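PDB 5EGF: TqaA from Penicillium aethiopicum, which is a fungal nonribosomal peptide synthetase whose C-terminal condensation-like domain, the part in this chain, probably closes the carrier-bound peptide into a macrocycle. Local coordinates for residues C[52-57]-C[109-114]; C[182-187]-C[311-316]; C[208-213]-C[315-320]; C[213-218]-C[365-370]. The protein carries 2 engineered substitutions. One frame throughout, in Å; residues are numbered along the deposited sequence.

Contact 1 (C[52-57]-C[109-114]). With EDO (1,2-ethanediol), chain Z.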
loop_
_atom_site.group_PDB
_atom_site.type_symbol
_atom_site.label_atom_id
_atom_site.label_comp_id
_atom_site.label_asym_id
_atom_site.label_seq_id
_atom_site.Cartn_x
_atom_site.Cartn_y
_atom_site.Cartn_z
ATOM N N LEU C 52 -25.795 36.952 -20.477
ATOM C CA LEU C 52 -24.511 37.241 -21.102
ATOM C C LEU C 52 -23.594 36.041 -21.039
ATOM O O LEU C 52 -23.888 35.073 -20.340
ATOM C CB LEU C 52 -23.811 38.403 -20.399
ATOM C CG LEU C 52 -24.592 39.661 -20.095
ATOM C CD1 LEU C 52 -25.394 39.473 -18.815
ATOM C CD2 LEU C 52 -23.608 40.800 -19.965
ATOM N N PRO C 53 -22.464 36.109 -21.764
ATOM C CA PRO C 53 -21.420 35.098 -21.584
ATOM C C PRO C 53 -20.678 35.303 -20.264
ATOM O O PRO C 53 -20.486 36.444 -19.821
ATOM C CB PRO C 53 -20.468 35.366 -22.763
ATOM C CG PRO C 53 -21.290 36.126 -23.772
ATOM C CD PRO C 53 -22.186 36.986 -22.921
ATOM N N ALA C 54 -20.289 34.199 -19.632
ATOM C CA ALA C 54 -19.309 34.237 -18.549
ATOM C C ALA C 54 -17.938 34.438 -19.217
ATOM O O ALA C 54 -17.700 33.937 -20.325
ATOM C CB ALA C 54 -19.329 32.943 -17.780
ATOM N N THR C 55 -17.048 35.178 -18.565
ATOM C CA THR C 55 -15.738 35.412 -19.128
ATOM C C THR C 55 -14.911 34.137 -19.102
ATOM O O THR C 55 -15.343 33.092 -18.569
ATOM C CB THR C 55 -14.979 36.532 -18.382
ATOM O OG1 THR C 55 -14.783 36.151 -17.010
ATOM C CG2 THR C 55 -15.742 37.867 -18.475
ATOM N N GLN C 56 -13.723 34.211 -19.692
ATOM C CA GLN C 56 -12.813 33.088 -19.638
ATOM C C GLN C 56 -12.305 32.958 -18.208
ATOM O O GLN C 56 -12.191 31.840 -17.694
ATOM C CB GLN C 56 -11.664 33.254 -20.627
ATOM C CG GLN C 56 -10.918 31.952 -20.869
ATOM C CD GLN C 56 -9.896 32.070 -21.985
ATOM O OE1 GLN C 56 -9.830 33.091 -22.654
ATOM N NE2 GLN C 56 -9.093 31.031 -22.182
ATOM N N ALA C 57 -12.043 34.103 -17.569
ATOM C CA ALA C 57 -11.573 34.155 -16.177
ATOM C C ALA C 57 -12.596 33.576 -15.187
ATOM O O ALA C 57 -12.230 32.861 -14.255
ATOM C CB ALA C 57 -11.199 35.588 -15.792
ATOM N N PRO C 109 -20.415 28.623 -21.302
ATOM C CA PRO C 109 -21.093 29.064 -20.077
ATOM C C PRO C 109 -21.543 30.523 -20.098
ATOM O O PRO C 109 -20.840 31.404 -20.601
ATOM C CB PRO C 109 -20.033 28.849 -18.987
ATOM C CG PRO C 109 -18.737 28.904 -19.706
ATOM C CD PRO C 109 -19.016 28.246 -21.041
ATOM N N ILE C 110 -22.706 30.766 -19.500
ATOM C CA ILE C 110 -23.364 32.062 -19.559
ATOM C C ILE C 110 -23.889 32.483 -18.194
ATOM O O ILE C 110 -24.104 31.648 -17.312
ATOM C CB ILE C 110 -24.541 32.023 -20.533
ATOM C CG1 ILE C 110 -25.439 30.831 -20.209
ATOM C CG2 ILE C 110 -24.049 31.943 -21.974
ATOM C CD1 ILE C 110 -26.681 30.743 -21.073
ATOM N N GLN C 111 -24.086 33.785 -18.036
ATOM C CA GLN C 111 -24.602 34.365 -16.815
ATOM C C GLN C 111 -26.071 34.685 -17.003
ATOM O O GLN C 111 -26.431 35.476 -17.888
ATOM C CB GLN C 111 -23.865 35.672 -16.519
ATOM C CG GLN C 111 -22.497 35.502 -15.894
ATOM C CD GLN C 111 -21.644 36.765 -15.975
ATOM O OE1 GLN C 111 -21.405 37.426 -14.966
ATOM N NE2 GLN C 111 -21.155 37.087 -17.174
ATOM N N LEU C 112 -26.931 34.081 -16.190
ATOM C CA LEU C 112 -28.321 34.521 -16.156
ATOM C C LEU C 112 -28.473 35.502 -15.002
ATOM O O LEU C 112 -28.324 35.136 -13.840
ATOM C CB LEU C 112 -29.283 33.350 -15.995
ATOM C CG LEU C 112 -29.583 32.523 -17.242
ATOM C CD1 LEU C 112 -28.356 31.744 -17.711
ATOM C CD2 LEU C 112 -30.720 31.582 -16.922
ATOM N N VAL C 113 -28.719 36.764 -15.314
ATOM C CA VAL C 113 -28.947 37.740 -14.260
ATOM C C VAL C 113 -30.420 37.707 -13.865
ATOM O O VAL C 113 -31.307 37.824 -14.714
ATOM C CB VAL C 113 -28.572 39.144 -14.715
ATOM C CG1 VAL C 113 -28.378 40.057 -13.505
ATOM C CG2 VAL C 113 -27.305 39.083 -15.536
ATOM N N LEU C 114 -30.680 37.541 -12.574
ATOM C CA LEU C 114 -32.048 37.399 -12.093
ATOM C C LEU C 114 -32.599 38.676 -11.462
ATOM O O LEU C 114 -31.854 39.504 -10.928
ATOM C CB LEU C 114 -32.127 36.243 -11.094
ATOM C CG LEU C 114 -32.682 34.938 -11.653
ATOM C CD1 LEU C 114 -32.304 34.749 -13.116
ATOM C CD2 LEU C 114 -32.221 33.753 -10.796
HETATM C C1 EDO Z . -23.361 39.697 -14.056
HETATM O O1 EDO Z . -23.936 38.384 -14.005
HETATM C C2 EDO Z . -24.136 40.648 -13.149
HETATM O O2 EDO Z . -23.446 41.900 -13.030
#
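Pro109 presents its carbonyl to Ala54, whose backbone N donates to Pro109 O at 3.0 Å; the methyl CB of Ala54 rests beside the same oxygen. Next comes Ile110, an antiparallel non-hydrogen-bonded partner of Pro53 with the two CA atoms 4.1 Å apart. Their side chains diverge, and Ile110 sets CB 3.1 Å from Leu52 O with CG2 close by, while CG1 and CD1 lead away. Gln111 forms the hydrogen-bonded pair with Leu52: Gln111 N to Leu52 O is 2.6 Å and Leu52 N to Gln111 O is 3.0 Å. Its CG stands anti to the carbonyl carbon (chi1 -79°) and the chain then runs extended, which carries the amide across to the end of the neighbouring strand, where NE2 of Gln111 makes only a weak bond to Pro53 O, 2.8 Å long. OE1 accepts from Gln58 NE2 and from O1 of a 1,2-ethanediol, probably from the crystallisation liquor. Val113 closes the series, its CG2 meeting CD1 of Leu52 at 3.8 Å. Strand 110-115 lies in the middle of a three-stranded antiparallel sheet, between 47-53 and 100-103. Helix 208-217 packs Leu212 on Leu52 and on Gln111, while Thr55 turns the first segment into helix 56-63 as its N-cap.

Contact 2 (C[182-187]-C[311-316])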
loop_
_atom_site.group_PDB
_atom_site.type_symbol
_atom_site.label_atom_id
_atom_site.label_comp_id
_atom_site.label_asym_id
_atom_site.label_seq_id
_atom_site.Cartn_x
_atom_site.Cartn_y
_atom_site.Cartn_z
ATOM N N ASP C 182 -13.604 39.223 -6.788
ATOM C CA ASP C 182 -12.175 39.215 -6.955
ATOM C C ASP C 182 -11.622 40.016 -5.795
ATOM O O ASP C 182 -12.387 40.572 -5.009
ATOM C CB ASP C 182 -11.754 39.768 -8.328
ATOM C CG ASP C 182 -12.214 41.201 -8.565
ATOM O OD1 ASP C 182 -12.349 41.959 -7.582
ATOM O OD2 ASP C 182 -12.421 41.563 -9.743
ATOM N N GLY C 183 -10.302 40.044 -5.661
ATOM C CA GLY C 183 -9.678 40.612 -4.482
ATOM C C GLY C 183 -10.027 42.066 -4.249
ATOM O O GLY C 183 -10.300 42.487 -3.122
ATOM N N VAL C 184 -10.025 42.847 -5.323
ATOM C CA VAL C 184 -10.235 44.279 -5.177
ATOM C C VAL C 184 -11.670 44.614 -4.764
ATOM O O VAL C 184 -11.892 45.576 -4.043
ATOM C CB VAL C 184 -9.733 45.110 -6.418
ATOM C CG1 VAL C 184 -9.213 44.204 -7.543
ATOM C CG2 VAL C 184 -10.804 46.067 -6.919
ATOM N N SER C 185 -12.636 43.810 -5.188
ATOM C CA SER C 185 -14.036 44.138 -4.934
ATOM C C SER C 185 -14.701 43.411 -3.746
ATOM O O SER C 185 -15.803 43.790 -3.337
ATOM C CB SER C 185 -14.879 43.960 -6.210
ATOM O OG SER C 185 -14.899 42.614 -6.658
ATOM N N ILE C 186 -14.054 42.388 -3.188
ATOM C CA ILE C 186 -14.656 41.652 -2.066
ATOM C C ILE C 186 -14.873 42.545 -0.829
ATOM O O ILE C 186 -15.926 42.460 -0.180
ATOM C CB ILE C 186 -13.893 40.328 -1.710
ATOM C CG1 ILE C 186 -14.782 39.369 -0.908
ATOM C CG2 ILE C 186 -12.639 40.615 -0.918
ATOM C CD1 ILE C 186 -16.173 39.171 -1.486
ATOM N N PRO C 187 -13.904 43.423 -0.508
ATOM C CA PRO C 187 -14.101 44.260 0.677
ATOM C C PRO C 187 -15.287 45.191 0.488
ATOM O O PRO C 187 -15.883 45.651 1.461
ATOM C CB PRO C 187 -12.811 45.080 0.744
ATOM C CG PRO C 187 -11.829 44.295 -0.011
ATOM C CD PRO C 187 -12.608 43.701 -1.140
ATOM N N ASN C 311 -5.729 42.910 -12.708
ATOM C CA ASN C 311 -7.003 43.141 -12.031
ATOM C C ASN C 311 -8.149 43.526 -12.962
ATOM O O ASN C 311 -9.304 43.491 -12.558
ATOM C CB ASN C 311 -6.857 44.134 -10.888
ATOM C CG ASN C 311 -6.418 45.482 -11.357
ATOM O OD1 ASN C 311 -5.830 46.247 -10.602
ATOM N ND2 ASN C 311 -6.691 45.789 -12.620
ATOM N N GLY C 312 -7.811 43.876 -14.207
ATOM C CA GLY C 312 -8.789 44.199 -15.236
ATOM C C GLY C 312 -9.651 45.417 -14.927
ATOM O O GLY C 312 -10.789 45.496 -15.398
ATOM N N ARG C 313 -9.123 46.359 -14.145
ATOM C CA ARG C 313 -9.897 47.523 -13.724
ATOM C C ARG C 313 -9.219 48.832 -14.118
ATOM O O ARG C 313 -9.194 49.790 -13.332
ATOM C CB ARG C 313 -10.160 47.488 -12.221
ATOM C CG ARG C 313 -10.974 46.275 -11.801
ATOM C CD ARG C 313 -11.227 46.242 -10.306
ATOM N NE ARG C 313 -12.636 46.433 -10.005
ATOM C CZ ARG C 313 -13.496 45.456 -9.736
ATOM N NH1 ARG C 313 -13.100 44.189 -9.717
ATOM N NH2 ARG C 313 -14.758 45.755 -9.484
ATOM N N ASN C 314 -8.674 48.858 -15.333
ATOM C CA ASN C 314 -8.026 50.044 -15.871
ATOM C C ASN C 314 -8.829 50.649 -17.012
ATOM O O ASN C 314 -8.585 51.780 -17.429
ATOM C CB ASN C 314 -6.591 49.735 -16.285
ATOM C CG ASN C 314 -5.666 49.643 -15.089
ATOM O OD1 ASN C 314 -5.057 50.636 -14.680
ATOM N ND2 ASN C 314 -5.578 48.453 -14.498
ATOM N N LEU C 315 -9.780 49.862 -17.506
ATOM C CA LEU C 315 -10.890 50.356 -18.317
ATOM C C LEU C 315 -11.462 51.649 -17.717
ATOM O O LEU C 315 -11.683 51.737 -16.503
ATOM C CB LEU C 315 -11.986 49.291 -18.408
ATOM C CG LEU C 315 -11.773 48.261 -19.515
ATOM C CD1 LEU C 315 -12.670 47.041 -19.336
ATOM C CD2 LEU C 315 -12.023 48.921 -20.862
ATOM N N PRO C 316 -11.697 52.663 -18.566
ATOM C CA PRO C 316 -12.072 54.000 -18.096
ATOM C C PRO C 316 -13.571 54.182 -17.869
ATOM O O PRO C 316 -14.041 55.315 -17.868
ATOM C CB PRO C 316 -11.611 54.891 -19.248
ATOM C CG PRO C 316 -11.865 54.045 -20.460
ATOM C CD PRO C 316 -11.576 52.618 -20.036
#
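Asp182 and Arg313 form a salt bridge, with Asp182 OD2 2.7 Å from Arg313 NH1. The oxygen lies at the edge of the guanidinium and in its plane, but the carboxylate itself is turned 82° against that plane, so one oxygen makes the bridge and the two groups do not pair side by side. Val184 comes in over a face of the guanidinium: its CG2 sits 3.4 Å from CD of Arg313 and 3.6 Å from NE of Arg313. Ser185 adds its CB, 3.7 Å from NH2 of Arg313, at an oblique angle. CG1 of Val184 also touches CB of Asn311. Asp182 and Gly183 are the DG of the HHxxxDG motif of condensation domains, here with a serine in place of its first histidine; as in relatives, the aspartate probably serves structure by binding this arginine. Gly183 and Asn311 bind phosphopantetheine in another structure of this protein, so the bridge probably helps to hold the two segments together beside that site. A second shell positions both groups. In an Asx motif, OD1 of Asp182 accepts Ser185 N at 3.0 Å and, from above the carboxylate plane, Ser185 OG at 2.8 Å, which fixes the turn of the carboxylate; OD2 also takes Thr327 N. On the other side the arginine chain bends at chi3 (113°), and its NE is held by Ile320 O. Farther out, Asn311 O accepts a hydrogen bond from Thr327 OG1.

Contact 3 (C[208-213]-C[315-320]). With EDO (1,2-ethanediol), chain Z.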
loop_
_atom_site.group_PDB
_atom_site.type_symbol
_atom_site.label_atom_id
_atom_site.label_comp_id
_atom_site.label_asym_id
_atom_site.label_seq_id
_atom_site.Cartn_x
_atom_site.Cartn_y
_atom_site.Cartn_z
ATOM N N PHE C 208 -21.806 44.036 -12.688
ATOM C CA PHE C 208 -20.671 43.420 -13.354
ATOM C C PHE C 208 -20.976 43.337 -14.852
ATOM O O PHE C 208 -20.109 43.589 -15.699
ATOM C CB PHE C 208 -20.378 42.022 -12.778
ATOM C CG PHE C 208 -19.328 41.253 -13.554
ATOM C CD1 PHE C 208 -17.988 41.613 -13.475
ATOM C CD2 PHE C 208 -19.682 40.190 -14.382
ATOM C CE1 PHE C 208 -17.001 40.928 -14.204
ATOM C CE2 PHE C 208 -18.704 39.493 -15.115
ATOM C CZ PHE C 208 -17.358 39.866 -15.021
ATOM N N ALA C 209 -22.221 42.999 -15.179
ATOM C CA ALA C 209 -22.630 42.939 -16.569
ATOM C C ALA C 209 -22.301 44.255 -17.289
ATOM O O ALA C 209 -21.926 44.239 -18.459
ATOM C CB ALA C 209 -24.085 42.610 -16.682
ATOM N N HIS C 210 -22.414 45.383 -16.591
ATOM C CA HIS C 210 -22.069 46.663 -17.202
ATOM C C HIS C 210 -20.615 46.634 -17.691
ATOM O O HIS C 210 -20.289 47.193 -18.741
ATOM C CB HIS C 210 -22.302 47.822 -16.227
ATOM C CG HIS C 210 -21.900 49.158 -16.772
ATOM N ND1 HIS C 210 -20.584 49.573 -16.830
ATOM C CD2 HIS C 210 -22.635 50.173 -17.290
ATOM C CE1 HIS C 210 -20.529 50.784 -17.363
ATOM N NE2 HIS C 210 -21.760 51.171 -17.650
ATOM N N TYR C 211 -19.749 45.971 -16.928
ATOM C CA TYR C 211 -18.339 45.832 -17.287
ATOM C C TYR C 211 -18.215 45.119 -18.633
ATOM O O TYR C 211 -17.561 45.605 -19.564
ATOM C CB TYR C 211 -17.628 45.029 -16.200
ATOM C CG TYR C 211 -16.152 44.734 -16.429
ATOM C CD1 TYR C 211 -15.177 45.654 -16.064
ATOM C CD2 TYR C 211 -15.733 43.514 -16.960
ATOM C CE1 TYR C 211 -13.833 45.391 -16.250
ATOM C CE2 TYR C 211 -14.373 43.239 -17.148
ATOM C CZ TYR C 211 -13.433 44.188 -16.793
ATOM O OH TYR C 211 -12.082 43.947 -16.968
ATOM N N LEU C 212 -18.851 43.958 -18.730
ATOM C CA LEU C 212 -18.812 43.209 -19.971
ATOM C C LEU C 212 -19.219 44.093 -21.163
ATOM O O LEU C 212 -18.445 44.230 -22.120
ATOM C CB LEU C 212 -19.666 41.946 -19.864
ATOM C CG LEU C 212 -19.336 41.042 -18.657
ATOM C CD1 LEU C 212 -20.130 39.733 -18.714
ATOM C CD2 LEU C 212 -17.825 40.765 -18.579
ATOM N N TYR C 213 -20.406 44.706 -21.088
ATOM C CA TYR C 213 -20.924 45.581 -22.151
ATOM C C TYR C 213 -19.915 46.642 -22.572
ATOM O O TYR C 213 -19.767 46.938 -23.755
ATOM C CB TYR C 213 -22.234 46.278 -21.728
ATOM C CG TYR C 213 -23.438 45.363 -21.722
ATOM C CD1 TYR C 213 -23.845 44.718 -22.885
ATOM C CD2 TYR C 213 -24.168 45.139 -20.557
ATOM C CE1 TYR C 213 -24.952 43.859 -22.886
ATOM C CE2 TYR C 213 -25.273 44.288 -20.551
ATOM C CZ TYR C 213 -25.655 43.650 -21.721
ATOM O OH TYR C 213 -26.734 42.794 -21.731
ATOM N N LEU C 315 -9.780 49.862 -17.506
ATOM C CA LEU C 315 -10.890 50.356 -18.317
ATOM C C LEU C 315 -11.462 51.649 -17.717
ATOM O O LEU C 315 -11.683 51.737 -16.503
ATOM C CB LEU C 315 -11.986 49.291 -18.408
ATOM C CG LEU C 315 -11.773 48.261 -19.515
ATOM C CD1 LEU C 315 -12.670 47.041 -19.336
ATOM C CD2 LEU C 315 -12.023 48.921 -20.862
ATOM N N PRO C 316 -11.697 52.663 -18.566
ATOM C CA PRO C 316 -12.072 54.000 -18.096
ATOM C C PRO C 316 -13.571 54.182 -17.869
ATOM O O PRO C 316 -14.041 55.315 -17.868
ATOM C CB PRO C 316 -11.611 54.891 -19.248
ATOM C CG PRO C 316 -11.865 54.045 -20.460
ATOM C CD PRO C 316 -11.576 52.618 -20.036
HETATM N N MSE C 317 -14.313 53.097 -17.682
HETATM C CA MSE C 317 -15.732 53.216 -17.372
HETATM C C MSE C 317 -15.917 53.833 -15.994
HETATM O O MSE C 317 -14.948 54.023 -15.255
HETATM C CB MSE C 317 -16.419 51.863 -17.426
HETATM C CG MSE C 317 -16.386 51.124 -16.126
HETATM SE SE MSE C 317 -17.117 49.356 -16.387
HETATM C CE MSE C 317 -15.876 48.807 -17.799
ATOM N N ASP C 318 -17.162 54.155 -15.659
ATOM C CA ASP C 318 -17.459 54.836 -14.404
ATOM C C ASP C 318 -17.790 53.836 -13.308
ATOM O O ASP C 318 -18.456 52.827 -13.558
ATOM C CB ASP C 318 -18.610 55.820 -14.600
ATOM C CG ASP C 318 -18.546 56.520 -15.943
ATOM O OD1 ASP C 318 -19.089 55.963 -16.925
ATOM O OD2 ASP C 318 -17.950 57.617 -16.018
ATOM N N ASN C 319 -17.329 54.126 -12.095
ATOM C CA ASN C 319 -17.460 53.196 -10.978
ATOM C C ASN C 319 -16.734 51.890 -11.260
ATOM O O ASN C 319 -17.134 50.833 -10.778
ATOM C CB ASN C 319 -18.932 52.934 -10.638
ATOM C CG ASN C 319 -19.466 53.900 -9.601
ATOM O OD1 ASN C 319 -18.769 54.242 -8.645
ATOM N ND2 ASN C 319 -20.701 54.355 -9.789
ATOM N N ILE C 320 -15.663 51.980 -12.047
ATOM C CA ILE C 320 -14.856 50.817 -12.423
ATOM C C ILE C 320 -14.178 50.155 -11.222
ATOM O O ILE C 320 -14.101 48.932 -11.146
ATOM C CB ILE C 320 -13.775 51.178 -13.485
ATOM C CG1 ILE C 320 -12.919 49.957 -13.839
ATOM C CG2 ILE C 320 -12.875 52.311 -12.997
ATOM C CD1 ILE C 320 -13.629 48.911 -14.643
HETATM C C1 EDO Z . -23.361 39.697 -14.056
HETATM O O1 EDO Z . -23.936 38.384 -14.005
HETATM C C2 EDO Z . -24.136 40.648 -13.149
HETATM O O2 EDO Z . -23.446 41.900 -13.030
#
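Tyr211, on helix 208-217, and Ile320, in the irregular loop 315-320, bring their CA atoms to 7.8 Å, the nearest approach of the two backbones. The ring of Tyr211 does most of the touching. Its CE1 lies 3.7 Å from CD1 of Leu315, which crosses it at about a right angle, while CD1 of Ile320 comes to the ring edge in plane, 3.9 Å from the same CE1. Met317, selenomethionine-labelled, bends at chi3 (57°) and so turns its CE to an apolar contact 3.7 Å from CD1 of Tyr211, while its SE makes an oblique Met-aromatic contact 5.4 Å from the centre of that ring. The same SE abuts the edge of the His210 imidazole, 3.5 Å from ND1 of His210. The Tyr211 hydroxyl hydrogen-bonds Gly312 O, next to Asn311 of the phosphopantetheine site. A leucine in place of Tyr211 would probably leave Gly312 O without this donor and strip Leu315 and Ile320 of part of the ring surface they rest on. No hydrogen bond joins the segments themselves, and His210 ND1 is buried without a partner: residues 315-320 hold by apolar and Met-aromatic contacts, Gly312 supplying the polar link just before them.

Contact 4 (C[213-218]-C[365-370])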
loop_
_atom_site.group_PDB
_atom_site.type_symbol
_atom_site.label_atom_id
_atom_site.label_comp_id
_atom_site.label_asym_id
_atom_site.label_seq_id
_atom_site.Cartn_x
_atom_site.Cartn_y
_atom_site.Cartn_z
ATOM N N TYR C 213 -20.406 44.706 -21.088
ATOM C CA TYR C 213 -20.924 45.581 -22.151
ATOM C C TYR C 213 -19.915 46.642 -22.572
ATOM O O TYR C 213 -19.767 46.938 -23.755
ATOM C CB TYR C 213 -22.234 46.278 -21.728
ATOM C CG TYR C 213 -23.438 45.363 -21.722
ATOM C CD1 TYR C 213 -23.845 44.718 -22.885
ATOM C CD2 TYR C 213 -24.168 45.139 -20.557
ATOM C CE1 TYR C 213 -24.952 43.859 -22.886
ATOM C CE2 TYR C 213 -25.273 44.288 -20.551
ATOM C CZ TYR C 213 -25.655 43.650 -21.721
ATOM O OH TYR C 213 -26.734 42.794 -21.731
ATOM N N HIS C 214 -19.233 47.210 -21.584
ATOM C CA HIS C 214 -18.251 48.254 -21.822
ATOM C C HIS C 214 -17.029 47.719 -22.573
ATOM O O HIS C 214 -16.488 48.391 -23.456
ATOM C CB HIS C 214 -17.835 48.888 -20.496
ATOM C CG HIS C 214 -16.896 50.040 -20.649
ATOM N ND1 HIS C 214 -15.565 49.876 -20.970
ATOM C CD2 HIS C 214 -17.093 51.374 -20.532
ATOM C CE1 HIS C 214 -14.982 51.061 -21.043
ATOM N NE2 HIS C 214 -15.887 51.986 -20.780
ATOM N N ARG C 215 -16.592 46.510 -22.219
ATOM C CA ARG C 215 -15.452 45.869 -22.890
ATOM C C ARG C 215 -15.716 45.703 -24.373
ATOM O O ARG C 215 -14.834 45.902 -25.208
ATOM C CB ARG C 215 -15.204 44.474 -22.323
ATOM C CG ARG C 215 -14.334 44.408 -21.092
ATOM C CD ARG C 215 -14.609 43.100 -20.404
ATOM N NE ARG C 215 -13.630 42.060 -20.679
ATOM C CZ ARG C 215 -13.930 40.822 -21.072
ATOM N NH1 ARG C 215 -15.193 40.466 -21.279
ATOM N NH2 ARG C 215 -12.957 39.937 -21.272
ATOM N N VAL C 216 -16.937 45.296 -24.689
ATOM C CA VAL C 216 -17.321 45.071 -26.066
ATOM C C VAL C 216 -17.516 46.398 -26.803
ATOM O O VAL C 216 -17.197 46.506 -27.991
ATOM C CB VAL C 216 -18.587 44.202 -26.147
ATOM C CG1 VAL C 216 -19.411 44.554 -27.368
ATOM C CG2 VAL C 216 -18.204 42.729 -26.158
ATOM N N SER C 217 -18.017 47.407 -26.093
ATOM C CA SER C 217 -18.255 48.713 -26.702
ATOM C C SER C 217 -16.959 49.262 -27.273
ATOM O O SER C 217 -16.960 49.903 -28.324
ATOM C CB SER C 217 -18.836 49.703 -25.689
ATOM O OG SER C 217 -17.807 50.394 -24.993
ATOM N N SER C 218 -15.852 48.986 -26.580
ATOM C CA SER C 218 -14.536 49.509 -26.955
ATOM C C SER C 218 -13.790 48.594 -27.928
ATOM O O SER C 218 -12.700 48.925 -28.389
ATOM C CB SER C 218 -13.683 49.747 -25.712
ATOM O OG SER C 218 -13.330 48.518 -25.110
ATOM N N HIS C 365 -7.518 43.627 -20.588
ATOM C CA HIS C 365 -8.880 43.274 -20.218
ATOM C C HIS C 365 -9.576 42.333 -21.212
ATOM O O HIS C 365 -10.683 41.862 -20.956
ATOM C CB HIS C 365 -9.696 44.552 -20.085
ATOM C CG HIS C 365 -9.758 45.347 -21.350
ATOM N ND1 HIS C 365 -8.830 46.318 -21.665
ATOM C CD2 HIS C 365 -10.616 45.289 -22.396
ATOM C CE1 HIS C 365 -9.128 46.839 -22.845
ATOM N NE2 HIS C 365 -10.208 46.232 -23.307
ATOM N N VAL C 366 -8.941 42.050 -22.343
ATOM C CA VAL C 366 -9.565 41.183 -23.344
ATOM C C VAL C 366 -9.319 39.705 -23.063
ATOM O O VAL C 366 -8.315 39.326 -22.450
ATOM C CB VAL C 366 -9.110 41.525 -24.806
ATOM C CG1 VAL C 366 -9.259 43.012 -25.092
ATOM C CG2 VAL C 366 -7.676 41.068 -25.070
ATOM N N GLU C 367 -10.239 38.878 -23.534
ATOM C CA GLU C 367 -10.160 37.431 -23.391
ATOM C C GLU C 367 -8.825 36.838 -23.857
ATOM O O GLU C 367 -8.320 37.150 -24.926
ATOM C CB GLU C 367 -11.306 36.783 -24.180
ATOM C CG GLU C 367 -12.712 37.220 -23.743
ATOM C CD GLU C 367 -13.048 36.753 -22.328
ATOM O OE1 GLU C 367 -13.650 35.667 -22.211
ATOM O OE2 GLU C 367 -12.703 37.451 -21.344
ATOM N N LEU C 368 -8.261 35.943 -23.064
ATOM C CA LEU C 368 -6.996 35.329 -23.447
ATOM C C LEU C 368 -7.094 34.553 -24.761
ATOM O O LEU C 368 -6.251 34.718 -25.656
ATOM C CB LEU C 368 -6.483 34.427 -22.329
ATOM C CG LEU C 368 -5.192 33.639 -22.571
ATOM C CD1 LEU C 368 -3.989 34.576 -22.591
ATOM C CD2 LEU C 368 -5.014 32.527 -21.517
ATOM N N ARG C 369 -8.106 33.697 -24.861
ATOM C CA ARG C 369 -8.312 32.920 -26.077
ATOM C C ARG C 369 -8.461 33.821 -27.320
ATOM O O ARG C 369 -8.177 33.378 -28.428
ATOM C CB ARG C 369 -9.529 32.016 -25.948
ATOM C CG ARG C 369 -10.828 32.788 -25.817
ATOM C CD ARG C 369 -12.025 31.939 -26.198
ATOM N NE ARG C 369 -12.018 30.636 -25.536
ATOM C CZ ARG C 369 -12.519 30.408 -24.322
ATOM N NH1 ARG C 369 -13.042 31.402 -23.615
ATOM N NH2 ARG C 369 -12.489 29.185 -23.814
ATOM N N ASP C 370 -8.915 35.063 -27.136
ATOM C CA ASP C 370 -8.958 36.031 -28.239
ATOM C C ASP C 370 -7.565 36.575 -28.549
ATOM O O ASP C 370 -7.243 36.812 -29.711
ATOM C CB ASP C 370 -9.891 37.208 -27.935
ATOM C CG ASP C 370 -11.362 36.835 -27.982
ATOM O OD1 ASP C 370 -11.707 35.719 -28.443
ATOM O OD2 ASP C 370 -12.173 37.695 -27.556
#
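Arg215 points its CB toward the loop at His365. CG of Arg215 then meets the imidazole obliquely, 4.0 Å from CD2 of His365 in one of that residue's two conformers, and also rests on Leu315 CD1. The chain bends at chi3 (99°), which brings the guanidinium edge to His365 O: NE and NH2 of Arg215 both grip this one atom, each at 3.0 Å, and it lies in the guanidinium plane. NH2 turns its other hydrogen to OE2 of Glu367; this salt bridge is modelled at 2.5 Å, a length too short to be trusted, with the carboxylate plane 83° from the guanidinium. Glu367, the N-cap residue of helix 368-375, has a second partner for OE1 in Gln56 N. An alanine in place of Arg215 would probably leave His365 O without its two donors and the Glu367 carboxylate without its charged mate. The contact lies at the surface; the side chain of His365 is about 8 Å from that of Asn311, a residue of the phosphopantetheine site. One guanidinium thus satisfies a carbonyl with two N-H groups and, the length being doubtful, probably balances a carboxylate.

Helix 208-217 runs through most of this set: contacts 3 and 4 both use it and share Tyr213, their centres 11 Å apart, and it also packs against contact 1. Contacts 2 and 3 share Leu315 and Pro316 in the loop between strands 303-310 and 329-336, with centres 10 Å apart. Along the chain, contact 1 closes before the others open, whereas contacts 2 and 4, and likewise 3 and 4, interleave. Contact 1 reaches contact 4 through Gln56, whose OE1 accepts from Arg369 N. Contacts 2, 3 and 4 join segments of the two halves of the condensation fold, beside the phosphopantetheine site that contact 2 touches, while contact 1 lies within the first half.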